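Local coordinates for protein glycogen synthase (Cyanobacterium sp. CLg1, PDB 6GNF) that belongs to the glycogen and starch synthase family of glycosyltransferases and binds adenosine-5'-diphosphate and a glycan in the pocket between its two domains, at residues T302-D315 with P435-G447. Numbering follows the deposited sequence.
With ADP (adenosine-5'-diphosphate), chain F; AC1 (4,6-dideoxy-4-{[(1S,4R,5S,6S)-4,5,6-trihydroxy-3-(hydroxymethyl)cyclohex-2-en-1-yl]amino}-alpha-D-glucopyranose), chain D.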
ATOM      1  N   THR A 302       1.828 -11.137  -7.122  1.00 54.96           N
ATOM      2  CA  THR A 302       2.382 -10.866  -5.801  1.00 53.93           C
ATOM      3  C   THR A 302       3.495  -9.827  -5.863  1.00 52.90           C
ATOM      4  O   THR A 302       4.445  -9.992  -6.621  1.00 51.85           O
ATOM      5  CB  THR A 302       2.935 -12.166  -5.181  1.00 54.78           C
ATOM      6  OG1 THR A 302       1.875 -13.118  -5.064  1.00 57.04           O
ATOM      7  CG2 THR A 302       3.531 -11.928  -3.801  1.00 53.74           C
ATOM      8  N   ASN A 303       3.400  -8.793  -5.024  1.00 53.17           N
ATOM      9  CA  ASN A 303       4.433  -7.761  -4.962  1.00 53.57           C
ATOM     10  C   ASN A 303       5.770  -8.369  -4.587  1.00 56.16           C
ATOM     11  O   ASN A 303       5.824  -9.281  -3.767  1.00 55.77           O
ATOM     12  CB  ASN A 303       4.123  -6.695  -3.901  1.00 53.07           C
ATOM     13  CG  ASN A 303       3.003  -5.757  -4.296  1.00 51.96           C
ATOM     14  OD1 ASN A 303       2.698  -5.579  -5.483  1.00 50.07           O
ATOM     15  ND2 ASN A 303       2.396  -5.129  -3.296  1.00 51.07           N
ATOM     16  N   GLY A 304       6.836  -7.845  -5.180  1.00 58.28           N
ATOM     17  CA  GLY A 304       8.176  -8.046  -4.671  1.00 59.32           C
ATOM     18  C   GLY A 304       8.567  -6.828  -3.865  1.00 59.19           C
ATOM     19  O   GLY A 304       7.713  -6.025  -3.448  1.00 56.89           O
ATOM     20  N   THR A 305       9.862  -6.689  -3.630  1.00 60.86           N
ATOM     21  CA  THR A 305      10.387  -5.566  -2.883  1.00 62.22           C
ATOM     22  C   THR A 305      11.846  -5.296  -3.261  1.00 60.89           C
ATOM     23  O   THR A 305      12.546  -6.174  -3.757  1.00 60.14           O
ATOM     24  CB  THR A 305      10.269  -5.840  -1.380  1.00 66.68           C
ATOM     25  OG1 THR A 305      10.659  -4.675  -0.649  1.00 73.99           O
ATOM     26  CG2 THR A 305      11.148  -7.014  -0.961  1.00 67.41           C
ATOM     27  N   LYS A 306      12.279  -4.058  -3.064  1.00 61.32           N
ATOM     28  CA  LYS A 306      13.672  -3.691  -3.268  1.00 64.92           C
ATOM     29  C   LYS A 306      14.512  -4.213  -2.133  1.00 67.19           C
ATOM     30  O   LYS A 306      14.074  -4.241  -0.992  1.00 68.01           O
ATOM     31  CB  LYS A 306      13.854  -2.175  -3.331  1.00 64.69           C
ATOM     32  CG  LYS A 306      13.611  -1.585  -4.692  1.00 65.39           C
ATOM     33  CD  LYS A 306      13.671  -0.067  -4.649  1.00 64.05           C
ATOM     34  CE  LYS A 306      15.076   0.421  -4.408  1.00 65.16           C
ATOM     35  NZ  LYS A 306      15.230   1.839  -4.786  1.00 63.94           N
ATOM     36  N   ILE A 307      15.766  -4.510  -2.455  1.00 72.51           N
ATOM     37  CA  ILE A 307      16.682  -5.107  -1.509  1.00 78.00           C
ATOM     38  C   ILE A 307      17.574  -4.039  -0.871  1.00 80.83           C
ATOM     39  O   ILE A 307      17.951  -4.187   0.288  1.00 88.81           O
ATOM     40  CB  ILE A 307      17.497  -6.225  -2.213  1.00 79.48           C
ATOM     41  CG1 ILE A 307      16.553  -7.348  -2.689  1.00 79.99           C
ATOM     42  CG2 ILE A 307      18.623  -6.716  -1.324  1.00 83.62           C
ATOM     43  CD1 ILE A 307      17.186  -8.290  -3.694  1.00 82.58           C
ATOM     44  N   GLU A 308      17.867  -2.962  -1.592  1.00 81.52           N
ATOM     45  CA  GLU A 308      18.819  -1.930  -1.159  1.00 86.60           C
ATOM     46  C   GLU A 308      18.732  -1.477   0.308  1.00 84.09           C
ATOM     47  O   GLU A 308      19.722  -1.567   1.032  1.00 86.97           O
ATOM     48  CB  GLU A 308      18.728  -0.708  -2.065  1.00 92.02           C
ATOM     49  CG  GLU A 308      19.365  -0.901  -3.437  1.00 98.14           C
ATOM     50  CD  GLU A 308      18.818   0.053  -4.480  1.00105.61           C
ATOM     51  OE1 GLU A 308      18.345  -0.434  -5.532  1.00108.65           O
ATOM     52  OE2 GLU A 308      18.858   1.279  -4.244  1.00111.58           O
ATOM     53  N   THR A 309      17.599  -0.927   0.723  1.00 81.84           N
ATOM     54  CA  THR A 309      17.453  -0.440   2.097  1.00 81.01           C
ATOM     55  C   THR A 309      17.256  -1.583   3.099  1.00 78.18           C
ATOM     56  O   THR A 309      17.750  -1.506   4.226  1.00 77.28           O
ATOM     57  CB  THR A 309      16.255   0.534   2.226  1.00 80.75           C
ATOM     58  OG1 THR A 309      16.385   1.587   1.266  1.00 82.10           O
ATOM     59  CG2 THR A 309      16.177   1.136   3.637  1.00 79.52           C
ATOM     60  N   TRP A 310      16.530  -2.624   2.682  1.00 74.58           N
ATOM     61  CA  TRP A 310      16.131  -3.713   3.569  1.00 76.48           C
ATOM     62  C   TRP A 310      16.862  -5.023   3.268  1.00 77.38           C
ATOM     63  O   TRP A 310      16.391  -5.841   2.470  1.00 77.71           O
ATOM     64  CB  TRP A 310      14.617  -3.932   3.482  1.00 75.45           C
ATOM     65  CG  TRP A 310      13.831  -2.792   4.026  1.00 76.75           C
ATOM     66  CD1 TRP A 310      13.351  -1.727   3.324  1.00 78.33           C
ATOM     67  CD2 TRP A 310      13.443  -2.586   5.387  1.00 77.27           C
ATOM     68  NE1 TRP A 310      12.683  -0.874   4.165  1.00 78.60           N
ATOM     69  CE2 TRP A 310      12.726  -1.376   5.437  1.00 78.05           C
ATOM     70  CE3 TRP A 310      13.637  -3.305   6.570  1.00 80.62           C
ATOM     71  CZ2 TRP A 310      12.191  -0.870   6.621  1.00 80.06           C
ATOM     72  CZ3 TRP A 310      13.107  -2.800   7.754  1.00 81.98           C
ATOM     73  CH2 TRP A 310      12.394  -1.595   7.768  1.00 82.40           C
ATOM     74  N   ASN A 311      18.046  -5.173   3.852  1.00 76.47           N
ATOM     75  CA  ASN A 311      18.722  -6.462   3.902  1.00 78.89           C
ATOM     76  C   ASN A 311      19.753  -6.448   5.014  1.00 77.74           C
ATOM     77  O   ASN A 311      20.455  -5.449   5.199  1.00 75.57           O
ATOM     78  CB  ASN A 311      19.375  -6.849   2.569  1.00 80.44           C
ATOM     79  CG  ASN A 311      20.597  -6.013   2.238  1.00 82.75           C
ATOM     80  OD1 ASN A 311      21.732  -6.452   2.421  1.00 84.04           O
ATOM     81  ND2 ASN A 311      20.376  -4.829   1.739  1.00 83.55           N
ATOM     82  N   PRO A 312      19.885  -7.577   5.716  1.00 77.05           N
ATOM     83  CA  PRO A 312      20.712  -7.613   6.904  1.00 77.84           C
ATOM     84  C   PRO A 312      22.191  -7.363   6.640  1.00 78.58           C
ATOM     85  O   PRO A 312      22.891  -6.901   7.537  1.00 81.05           O
ATOM     86  CB  PRO A 312      20.471  -9.023   7.450  1.00 79.49           C
ATOM     87  CG  PRO A 312      20.038  -9.828   6.278  1.00 79.11           C
ATOM     88  CD  PRO A 312      19.251  -8.880   5.437  1.00 77.24           C
ATOM     89  N   GLN A 313      22.652  -7.598   5.414  1.00 78.66           N
ATOM     90  CA  GLN A 313      24.074  -7.446   5.082  1.00 81.51           C
ATOM     91  C   GLN A 313      24.507  -5.983   5.041  1.00 81.15           C
ATOM     92  O   GLN A 313      25.602  -5.651   5.496  1.00 80.24           O
ATOM     93  CB  GLN A 313      24.427  -8.116   3.746  1.00 83.51           C
ATOM     94  CG  GLN A 313      24.358  -9.639   3.745  1.00 87.13           C
ATOM     95  CD  GLN A 313      23.077 -10.227   3.145  1.00 88.34           C
ATOM     96  OE1 GLN A 313      23.090 -11.361   2.669  1.00 94.39           O
ATOM     97  NE2 GLN A 313      21.987  -9.464   3.130  1.00 86.92           N
ATOM     98  N   LYS A 314      23.660  -5.116   4.493  1.00 82.10           N
ATOM     99  CA  LYS A 314      24.004  -3.698   4.307  1.00 82.80           C
ATOM    100  C   LYS A 314      23.155  -2.709   5.120  1.00 80.77           C
ATOM    101  O   LYS A 314      23.427  -1.512   5.088  1.00 78.80           O
ATOM    102  CB  LYS A 314      23.898  -3.333   2.831  1.00 83.44           C
ATOM    103  CG  LYS A 314      24.820  -4.110   1.904  1.00 87.99           C
ATOM    104  CD  LYS A 314      24.523  -3.747   0.454  1.00 90.82           C
ATOM    105  CE  LYS A 314      25.009  -4.797  -0.531  1.00 93.94           C
ATOM    106  NZ  LYS A 314      26.495  -4.861  -0.586  1.00 97.58           N
ATOM    107  N   ASP A 315      22.154  -3.201   5.849  1.00 79.39           N
ATOM    108  CA  ASP A 315      21.284  -2.345   6.666  1.00 77.83           C
ATOM    109  C   ASP A 315      22.105  -1.286   7.412  1.00 80.37           C
ATOM    110  O   ASP A 315      23.086  -1.618   8.080  1.00 84.73           O
ATOM    111  CB  ASP A 315      20.507  -3.213   7.660  1.00 77.50           C
ATOM    112  CG  ASP A 315      19.435  -2.445   8.414  1.00 75.03           C
ATOM    113  OD1 ASP A 315      19.748  -1.455   9.111  1.00 74.19           O
ATOM    114  OD2 ASP A 315      18.258  -2.827   8.269  1.00 72.00           O
ATOM    115  N   PRO A 435      -4.225  -7.191   0.979  1.00 54.40           N
ATOM    116  CA  PRO A 435      -3.992  -7.396  -0.441  1.00 54.41           C
ATOM    117  C   PRO A 435      -2.663  -8.081  -0.764  1.00 55.25           C
ATOM    118  O   PRO A 435      -2.630  -9.029  -1.550  1.00 56.01           O
ATOM    119  CB  PRO A 435      -4.056  -5.970  -1.004  1.00 53.86           C
ATOM    120  CG  PRO A 435      -5.076  -5.318  -0.146  1.00 53.09           C
ATOM    121  CD  PRO A 435      -4.860  -5.889   1.231  1.00 54.17           C
ATOM    122  N   CYS A 436      -1.579  -7.632  -0.144  1.00 55.13           N
ATOM    123  CA  CYS A 436      -0.307  -8.344  -0.239  1.00 56.75           C
ATOM    124  C   CYS A 436       0.461  -8.303   1.067  1.00 58.30           C
ATOM    125  O   CYS A 436       0.740  -9.345   1.659  1.00 58.71           O
ATOM    126  CB  CYS A 436       0.565  -7.787  -1.364  1.00 55.87           C
ATOM    127  SG  CYS A 436       2.092  -8.722  -1.614  1.00 57.65           S
ATOM    128  N   GLY A 437       0.791  -7.094   1.518  1.00 58.62           N
ATOM    129  CA  GLY A 437       1.617  -6.908   2.699  1.00 58.23           C
ATOM    130  C   GLY A 437       3.073  -6.820   2.294  1.00 57.93           C
ATOM    131  O   GLY A 437       3.496  -7.498   1.361  1.00 56.52           O
ATOM    132  N   LEU A 438       3.837  -6.001   3.013  1.00 58.27           N
ATOM    133  CA  LEU A 438       5.256  -5.845   2.726  1.00 60.30           C
ATOM    134  C   LEU A 438       6.153  -6.282   3.891  1.00 59.90           C
ATOM    135  O   LEU A 438       7.231  -6.820   3.661  1.00 58.51           O
ATOM    136  CB  LEU A 438       5.555  -4.414   2.299  1.00 61.87           C
ATOM    137  CG  LEU A 438       4.964  -3.927   0.952  1.00 65.83           C
ATOM    138  CD1 LEU A 438       5.418  -2.514   0.620  1.00 66.96           C
ATOM    139  CD2 LEU A 438       5.352  -4.868  -0.180  1.00 63.08           C
ATOM    140  N   ASN A 439       5.706  -6.075   5.127  1.00 60.12           N
ATOM    141  CA  ASN A 439       6.469  -6.466   6.302  1.00 63.79           C
ATOM    142  C   ASN A 439       7.020  -7.865   6.249  1.00 61.58           C
ATOM    143  O   ASN A 439       8.174  -8.073   6.603  1.00 62.81           O
ATOM    144  CB  ASN A 439       5.614  -6.373   7.555  1.00 70.71           C
ATOM    145  CG  ASN A 439       5.515  -4.972   8.092  1.00 78.11           C
ATOM    146  OD1 ASN A 439       5.861  -3.993   7.419  1.00 83.77           O
ATOM    147  ND2 ASN A 439       5.011  -4.863   9.309  1.00 83.23           N
ATOM    148  N   GLN A 440       6.193  -8.813   5.821  1.00 59.18           N
ATOM    149  CA  GLN A 440       6.579 -10.220   5.845  1.00 60.68           C
ATOM    150  C   GLN A 440       7.710 -10.511   4.857  1.00 61.03           C
ATOM    151  O   GLN A 440       8.535 -11.388   5.110  1.00 62.61           O
ATOM    152  CB  GLN A 440       5.370 -11.136   5.605  1.00 59.73           C
ATOM    153  CG  GLN A 440       4.900 -11.263   4.160  1.00 59.61           C
ATOM    154  CD  GLN A 440       3.961 -10.153   3.715  1.00 57.48           C
ATOM    155  OE1 GLN A 440       3.849  -9.098   4.357  1.00 56.47           O
ATOM    156  NE2 GLN A 440       3.246 -10.407   2.637  1.00 57.32           N
ATOM    157  N   LEU A 441       7.773  -9.745   3.773  1.00 60.65           N
ATOM    158  CA  LEU A 441       8.834  -9.901   2.782  1.00 61.45           C
ATOM    159  C   LEU A 441      10.152  -9.411   3.360  1.00 62.92           C
ATOM    160  O   LEU A 441      11.168 -10.113   3.314  1.00 61.56           O
ATOM    161  CB  LEU A 441       8.508  -9.129   1.507  1.00 59.73           C
ATOM    162  CG  LEU A 441       7.160  -9.404   0.834  1.00 59.31           C
ATOM    163  CD1 LEU A 441       7.064  -8.630  -0.473  1.00 59.83           C
ATOM    164  CD2 LEU A 441       6.949 -10.887   0.590  1.00 61.46           C
ATOM    165  N   TYR A 442      10.126  -8.219   3.948  1.00 64.44           N
ATOM    166  CA  TYR A 442      11.292  -7.693   4.638  1.00 67.08           C
ATOM    167  C   TYR A 442      11.754  -8.675   5.702  1.00 67.60           C
ATOM    168  O   TYR A 442      12.938  -9.016   5.781  1.00 69.63           O
ATOM    169  CB  TYR A 442      10.979  -6.350   5.297  1.00 69.32           C
ATOM    170  CG  TYR A 442      10.728  -5.193   4.354  1.00 73.20           C
ATOM    171  CD1 TYR A 442      11.294  -5.150   3.089  1.00 76.07           C
ATOM    172  CD2 TYR A 442       9.948  -4.116   4.755  1.00 75.34           C
ATOM    173  CE1 TYR A 442      11.074  -4.081   2.240  1.00 77.45           C
ATOM    174  CE2 TYR A 442       9.728  -3.042   3.914  1.00 78.68           C
ATOM    175  CZ  TYR A 442      10.293  -3.032   2.656  1.00 80.43           C
ATOM    176  OH  TYR A 442      10.059  -1.967   1.819  1.00 88.43           O
ATOM    177  N   ALA A 443      10.819  -9.121   6.532  1.00 65.22           N
ATOM    178  CA  ALA A 443      11.134 -10.009   7.638  1.00 65.39           C
ATOM    179  C   ALA A 443      11.890 -11.245   7.163  1.00 64.99           C
ATOM    180  O   ALA A 443      12.895 -11.629   7.754  1.00 66.62           O
ATOM    181  CB  ALA A 443       9.863 -10.416   8.364  1.00 65.23           C
ATOM    182  N   MET A 444      11.401 -11.877   6.106  1.00 64.29           N
ATOM    183  CA  MET A 444      12.028 -13.085   5.592  1.00 65.48           C
ATOM    184  C   MET A 444      13.460 -12.847   5.124  1.00 67.62           C
ATOM    185  O   MET A 444      14.322 -13.690   5.329  1.00 71.51           O
ATOM    186  CB  MET A 444      11.175 -13.721   4.490  1.00 65.16           C
ATOM    187  CG  MET A 444       9.913 -14.374   5.036  1.00 65.53           C
ATOM    188  SD  MET A 444       8.936 -15.294   3.835  1.00 66.20           S
ATOM    189  CE  MET A 444       8.200 -13.966   2.893  1.00 63.64           C
ATOM    190  N   MET A 445      13.734 -11.706   4.504  1.00 67.39           N
ATOM    191  CA  MET A 445      15.107 -11.391   4.094  1.00 69.96           C
ATOM    192  C   MET A 445      16.059 -11.270   5.283  1.00 68.52           C
ATOM    193  O   MET A 445      17.256 -11.478   5.129  1.00 69.18           O
ATOM    194  CB  MET A 445      15.158 -10.098   3.286  1.00 73.29           C
ATOM    195  CG  MET A 445      14.554 -10.197   1.910  1.00 77.96           C
ATOM    196  SD  MET A 445      14.556  -8.599   1.047  1.00 86.73           S
ATOM    197  CE  MET A 445      16.314  -8.364   0.771  1.00 91.38           C
ATOM    198  N   TYR A 446      15.515 -10.938   6.454  1.00 66.50           N
ATOM    199  CA  TYR A 446      16.297 -10.840   7.686  1.00 67.69           C
ATOM    200  C   TYR A 446      16.306 -12.149   8.500  1.00 68.42           C
ATOM    201  O   TYR A 446      16.879 -12.196   9.580  1.00 69.21           O
ATOM    202  CB  TYR A 446      15.770  -9.686   8.557  1.00 67.33           C
ATOM    203  CG  TYR A 446      16.176  -8.304   8.066  1.00 66.39           C
ATOM    204  CD1 TYR A 446      15.650  -7.783   6.899  1.00 65.87           C
ATOM    205  CD2 TYR A 446      17.080  -7.525   8.777  1.00 68.06           C
ATOM    206  CE1 TYR A 446      16.009  -6.528   6.439  1.00 66.28           C
ATOM    207  CE2 TYR A 446      17.450  -6.265   8.329  1.00 68.44           C
ATOM    208  CZ  TYR A 446      16.907  -5.769   7.159  1.00 67.44           C
ATOM    209  OH  TYR A 446      17.261  -4.514   6.681  1.00 67.47           O
ATOM    210  N   GLY A 447      15.655 -13.193   7.997  1.00 68.07           N
ATOM    211  CA  GLY A 447      15.567 -14.464   8.715  1.00 69.48           C
ATOM    212  C   GLY A 447      14.566 -14.422   9.855  1.00 68.61           C
ATOM    213  O   GLY A 447      14.602 -15.241  10.766  1.00 69.70           O
TER
HETATM  214  PB  ADP F 601       0.060  -0.951   4.163  1.00 64.14           P
HETATM  215  O1B ADP F 601      -1.263  -1.671   4.110  1.00 64.43           O
HETATM  216  O2B ADP F 601       0.597  -0.586   2.807  1.00 64.53           O
HETATM  217  O3B ADP F 601       0.109   0.141   5.197  1.00 60.91           O
HETATM  218  PA  ADP F 601       2.290  -2.762   3.917  1.00 84.47           P
HETATM  219  O1A ADP F 601       1.915  -3.097   2.480  1.00 69.12           O
HETATM  220  O2A ADP F 601       2.872  -3.825   4.839  1.00 82.66           O
HETATM  221  O3A ADP F 601       1.043  -2.106   4.718  1.00 74.64           O
HETATM  222  O5' ADP F 601       3.322  -1.518   3.900  1.00 84.56           O
HETATM  223  C5' ADP F 601       3.496  -0.671   5.041  1.00 81.96           C
HETATM  224  C4' ADP F 601       4.948  -0.209   5.063  1.00 81.16           C
HETATM  225  O4' ADP F 601       5.159   0.867   5.978  1.00 75.86           O
HETATM  226  C3' ADP F 601       5.856  -1.337   5.508  1.00 81.16           C
HETATM  227  O3' ADP F 601       7.007  -1.330   4.658  1.00 85.18           O
HETATM  228  C2' ADP F 601       6.192  -1.014   6.947  1.00 76.78           C
HETATM  229  O2' ADP F 601       7.523  -1.443   7.215  1.00 80.62           O
HETATM  230  C1' ADP F 601       6.047   0.495   7.034  1.00 75.05           C
HETATM  231  N9  ADP F 601       5.483   1.039   8.300  1.00 73.68           N
HETATM  232  C8  ADP F 601       4.196   0.977   8.704  1.00 74.67           C
HETATM  233  N7  ADP F 601       4.023   1.610   9.897  1.00 71.25           N
HETATM  234  C5  ADP F 601       5.218   2.103  10.265  1.00 70.72           C
HETATM  235  C6  ADP F 601       5.758   2.875  11.403  1.00 69.42           C
HETATM  236  N6  ADP F 601       4.967   3.261  12.423  1.00 72.60           N
HETATM  237  N1  ADP F 601       7.073   3.181  11.400  1.00 70.28           N
HETATM  238  C2  ADP F 601       7.894   2.809  10.404  1.00 70.62           C
HETATM  239  N3  ADP F 601       7.466   2.107   9.339  1.00 72.08           N
HETATM  240  C4  ADP F 601       6.170   1.733   9.208  1.00 71.99           C
HETATM  241  C1  AC1 D   3      -3.185   4.056   0.595  1.00 62.34           C
HETATM  242  O2  AC1 D   3      -4.339   3.503  -1.478  1.00 58.64           O
HETATM  243  C2  AC1 D   3      -3.242   3.128  -0.620  1.00 61.16           C
HETATM  244  C4A AC1 D   3      -0.455  -3.654  -0.133  1.00 50.53           C
HETATM  245  C3  AC1 D   3      -3.355   1.659  -0.209  1.00 59.84           C
HETATM  246  O3  AC1 D   3      -3.215   0.877  -1.399  1.00 59.98           O
HETATM  247  C4  AC1 D   3      -2.290   1.274   0.842  1.00 59.69           C
HETATM  248  N4A AC1 D   3      -2.334  -0.141   1.283  1.00 53.32           N
HETATM  249  C5  AC1 D   3      -2.455   2.245   2.021  1.00 60.63           C
HETATM  250  O5  AC1 D   3      -2.239   3.588   1.569  1.00 64.51           O
HETATM  251  C6  AC1 D   3      -1.477   1.985   3.156  1.00 63.55           C
HETATM  252  C1B AC1 D   3      -2.227  -1.312   0.409  1.00 49.71           C
HETATM  253  C2B AC1 D   3      -2.392  -2.684   1.127  1.00 51.61           C
HETATM  254  O2B AC1 D   3      -2.780  -2.574   2.493  1.00 50.03           O
HETATM  255  C3B AC1 D   3      -1.165  -3.566   1.186  1.00 48.80           C
HETATM  256  O3B AC1 D   3      -1.560  -4.891   1.541  1.00 51.50           O
HETATM  257  O4  AC1 D   3       0.778  -4.336   0.119  1.00 51.99           O
HETATM  258  C5B AC1 D   3      -0.202  -2.280  -0.697  1.00 47.20           C
HETATM  259  C7B AC1 D   3      -0.964  -1.236  -0.413  1.00 47.15           C
HETATM  260  C6B AC1 D   3       0.931  -2.105  -1.657  1.00 44.05           C
HETATM  261  O6B AC1 D   3       0.682  -2.983  -2.756  1.00 46.47           O
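Trp310 lays the five-membered ring of its indole over one face of the Tyr442 phenol, the ring centres 3.6 Å apart and the planes only 12° from parallel; this stack is the tight heart of the contact between the loop after strand 298-300 and helix 439-445. Both side chains have CG anti to the carbonyl carbon (chi1 -67° in Trp310), which leaves the two rings lying flat against each other. Thr305 OG1 comes up obliquely to the phenol, 3.0 Å from Tyr442 CE1, while ADP O3' lies at the ring's edge. One helical turn on, Tyr446 offers a face to Pro312, whose CD sits 3.9 Å from the ring centroid, almost on its normal. Tyr446 OH gives a short 2.5 Å hydrogen bond to the anti lone pair of Asp315 OD2, with the carboxylate nearly perpendicular to the ring; His418 of helix 414-423 also bonds that oxygen. Met445 CE lies against Trp310 O, 3.0 Å away, and on its looser side meets the exposed Ile307 at CG2. Just before Ile307, the amine of Lys306 makes salt bridges with Glu45 and Glu49. At the other end, Cys436 SG packs against Asn303 CB, and both residues reach AC1: Asn303 ND2 donates to O6B over 2.8 Å, and Cys436 N points almost straight at O3B (175°). Leu438 N, just ahead of the helix, binds ADP O2A. Stacked rings and a carboxylate oxygen shared by Tyr446 and His418 thus fasten the loop along the helix, and Tyr442 both holds Trp310 and lines the ADP pocket.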